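Long-range contact in structural polyprotein, VP2 (Israeli acute paralysis virus, PDB 5CDD), which probably serves as a structural component of the virus capsid, being the VP2 piece cut from a longer polyprotein: residues C[83-91]-C[162-170]. Numbering follows the deposited sequence.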
loop_
_atom_site.group_PDB
_atom_site.type_symbol
_atom_site.label_atom_id
_atom_site.label_comp_id
_atom_site.label_asym_id
_atom_site.label_seq_id
_atom_site.Cartn_x
_atom_site.Cartn_y
_atom_site.Cartn_z
ATOM N N ALA C 83 6.718 67.948 35.184
ATOM C CA ALA C 83 5.739 68.263 36.219
ATOM C C ALA C 83 6.342 68.656 37.561
ATOM O O ALA C 83 7.511 68.383 37.839
ATOM C CB ALA C 83 4.790 67.081 36.407
ATOM N N ASN C 84 5.531 69.311 38.389
ATOM C CA ASN C 84 5.970 69.719 39.715
ATOM C C ASN C 84 5.506 68.639 40.692
ATOM O O ASN C 84 4.496 67.974 40.460
ATOM C CB ASN C 84 5.382 71.085 40.087
ATOM C CG ASN C 84 3.885 71.045 40.289
ATOM O OD1 ASN C 84 3.391 70.410 41.220
ATOM N ND2 ASN C 84 3.151 71.726 39.418
ATOM N N PRO C 85 6.244 68.450 41.795
ATOM C CA PRO C 85 5.946 67.451 42.827
ATOM C C PRO C 85 4.552 67.488 43.451
ATOM O O PRO C 85 4.203 66.601 44.231
ATOM C CB PRO C 85 7.033 67.705 43.871
ATOM C CG PRO C 85 8.170 68.228 43.055
ATOM C CD PRO C 85 7.473 69.188 42.130
ATOM N N PHE C 86 3.751 68.490 43.106
ATOM C CA PHE C 86 2.422 68.617 43.695
ATOM C C PHE C 86 1.248 68.230 42.802
ATOM O O PHE C 86 0.111 68.155 43.269
ATOM C CB PHE C 86 2.236 70.047 44.208
ATOM C CG PHE C 86 3.359 70.514 45.092
ATOM C CD1 PHE C 86 3.616 69.880 46.304
ATOM C CD2 PHE C 86 4.190 71.554 44.690
ATOM C CE1 PHE C 86 4.688 70.272 47.104
ATOM C CE2 PHE C 86 5.265 71.954 45.483
ATOM C CZ PHE C 86 5.514 71.310 46.693
ATOM N N VAL C 87 1.515 67.982 41.525
ATOM C CA VAL C 87 0.451 67.598 40.605
ATOM C C VAL C 87 0.539 66.121 40.254
ATOM O O VAL C 87 1.549 65.657 39.726
ATOM C CB VAL C 87 0.506 68.415 39.301
ATOM C CG1 VAL C 87 -0.658 68.033 38.399
ATOM C CG2 VAL C 87 0.461 69.892 39.617
ATOM N N ALA C 88 -0.527 65.386 40.555
ATOM C CA ALA C 88 -0.588 63.959 40.272
ATOM C C ALA C 88 -1.585 63.696 39.151
ATOM O O ALA C 88 -2.482 64.504 38.904
ATOM C CB ALA C 88 -0.995 63.195 41.524
ATOM N N GLY C 89 -1.423 62.565 38.473
ATOM C CA GLY C 89 -2.318 62.220 37.384
ATOM C C GLY C 89 -1.688 61.217 36.440
ATOM O O GLY C 89 -0.469 61.044 36.434
ATOM N N ARG C 90 -2.518 60.547 35.648
ATOM C CA ARG C 90 -2.027 59.561 34.692
ATOM C C ARG C 90 -2.838 59.606 33.400
ATOM O O ARG C 90 -4.067 59.663 33.428
ATOM C CB ARG C 90 -2.081 58.154 35.297
ATOM C CG ARG C 90 -1.550 57.086 34.365
ATOM C CD ARG C 90 -1.384 55.738 35.046
ATOM N NE ARG C 90 -0.371 55.764 36.097
ATOM C CZ ARG C 90 0.316 54.695 36.490
ATOM N NH1 ARG C 90 0.102 53.519 35.913
ATOM N NH2 ARG C 90 1.215 54.797 37.461
ATOM N N MET C 91 -2.141 59.581 32.268
ATOM C CA MET C 91 -2.798 59.635 30.965
ATOM C C MET C 91 -2.463 58.424 30.105
ATOM O O MET C 91 -1.623 57.601 30.471
ATOM C CB MET C 91 -2.387 60.907 30.230
ATOM C CG MET C 91 -2.439 62.142 31.100
ATOM S SD MET C 91 -2.338 63.654 30.150
ATOM C CE MET C 91 -4.059 64.145 30.168
ATOM N N ILE C 162 -6.680 59.401 31.777
ATOM C CA ILE C 162 -7.315 58.268 32.447
ATOM C C ILE C 162 -7.996 58.736 33.726
ATOM O O ILE C 162 -9.163 58.428 33.971
ATOM C CB ILE C 162 -6.290 57.172 32.804
ATOM C CG1 ILE C 162 -5.686 56.587 31.526
ATOM C CG2 ILE C 162 -6.961 56.078 33.623
ATOM C CD1 ILE C 162 -4.620 55.539 31.775
ATOM N N THR C 163 -7.252 59.481 34.538
ATOM C CA THR C 163 -7.762 60.013 35.795
ATOM C C THR C 163 -7.729 61.533 35.732
ATOM O O THR C 163 -7.016 62.109 34.912
ATOM C CB THR C 163 -6.890 59.583 36.987
ATOM O OG1 THR C 163 -5.601 60.202 36.883
ATOM C CG2 THR C 163 -6.723 58.075 37.010
ATOM N N PRO C 164 -8.505 62.203 36.596
ATOM C CA PRO C 164 -8.520 63.667 36.599
ATOM C C PRO C 164 -7.185 64.188 37.128
ATOM O O PRO C 164 -6.549 63.534 37.955
ATOM C CB PRO C 164 -9.680 63.988 37.533
ATOM C CG PRO C 164 -9.613 62.867 38.526
ATOM C CD PRO C 164 -9.405 61.666 37.632
ATOM N N VAL C 165 -6.753 65.351 36.648
ATOM C CA VAL C 165 -5.490 65.919 37.108
ATOM C C VAL C 165 -5.671 66.424 38.538
ATOM O O VAL C 165 -6.392 67.394 38.780
ATOM C CB VAL C 165 -5.036 67.085 36.212
ATOM C CG1 VAL C 165 -3.663 67.562 36.643
ATOM C CG2 VAL C 165 -5.012 66.643 34.758
ATOM N N LEU C 166 -5.011 65.760 39.481
ATOM C CA LEU C 166 -5.111 66.115 40.891
ATOM C C LEU C 166 -4.034 67.088 41.361
ATOM O O LEU C 166 -2.842 66.784 41.318
ATOM C CB LEU C 166 -5.062 64.846 41.743
ATOM C CG LEU C 166 -6.160 63.814 41.460
ATOM C CD1 LEU C 166 -5.884 62.538 42.240
ATOM C CD2 LEU C 166 -7.519 64.397 41.828
ATOM N N GLY C 167 -4.464 68.263 41.807
ATOM C CA GLY C 167 -3.535 69.262 42.304
ATOM C C GLY C 167 -3.999 69.783 43.652
ATOM O O GLY C 167 -5.075 69.394 44.117
ATOM N N PRO C 168 -3.224 70.666 44.308
ATOM C CA PRO C 168 -3.640 71.190 45.611
ATOM C C PRO C 168 -4.813 72.144 45.473
ATOM O O PRO C 168 -4.921 72.856 44.480
ATOM C CB PRO C 168 -2.383 71.887 46.113
ATOM C CG PRO C 168 -1.782 72.429 44.841
ATOM C CD PRO C 168 -1.927 71.238 43.899
ATOM N N LYS C 169 -5.695 72.146 46.466
ATOM C CA LYS C 169 -6.851 73.029 46.447
ATOM C C LYS C 169 -6.431 74.483 46.586
ATOM O O LYS C 169 -5.672 74.840 47.492
ATOM C CB LYS C 169 -7.821 72.671 47.577
ATOM C CG LYS C 169 -8.678 71.445 47.296
ATOM C CD LYS C 169 -9.696 71.196 48.404
ATOM C CE LYS C 169 -10.525 69.951 48.116
ATOM N NZ LYS C 169 -11.467 69.645 49.227
ATOM N N SER C 170 -6.932 75.321 45.685
ATOM C CA SER C 170 -6.591 76.751 45.730
ATOM C C SER C 170 -7.328 77.478 44.632
ATOM O O SER C 170 -7.496 76.972 43.525
ATOM C CB SER C 170 -5.079 76.900 45.797
ATOM O OG SER C 170 -4.706 78.268 45.796
#
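Ala88 and Leu166 meet as an antiparallel hydrogen-bonded pair, a worked example of antiparallel pairing that resumes in the loops beyond a weakly bonded stretch. Ala88 N gives its hydrogen to Leu166 O at 2.8 Å, nearly straight at 164°, and Leu166 N answers to Ala88 O at 2.9 Å, more bent. Nearer the sheet the pairing slackens: Arg90 O receives two weak backbone bonds, from Ile162 N and Thr163 N, while a side chain takes over the other half. Thr163 turns OG1 between its own backbone N and carbonyl carbon (chi1 67°), where it accepts a weak bond from Arg90 N at 3.3 Å.

Ile162 can be followed outward. Its CB rests 3.4 Å from Arg90 O; CG1 comes next, equally near that oxygen and Met91 C; CD1 then reaches along the backbone to Met91 O at 3.9 Å. With CG1 anti to the carbonyl carbon (chi1 -64°), this side chain lies along the Arg90-Met91 backbone, where strand 90-97 begins. Farther out, the CG1 methyls of Val87 and Val165 meet 3.5 Å apart, and Pro168 sets its CD 3.7 Å from Phe86 O, inside the type I turn from Asn84 to Val87. Asn84 OD1 accepts from Phe86 N, an Asx turn within the same bend.

Arg90 sends its guanidinium away from this seam to a salt bridge with Asp125 of its own chain and another with Glu200 of a neighbouring subunit; Phe86 meets the ring of Phe148 of that same subunit, so the contact borders a subunit interface. It prolongs the antiparallel pairing of strands 90-97 and 155-161 into their loops, at one end of a four-stranded sheet of the jelly-roll beta-sandwich characteristic of picornavirus-like capsid proteins.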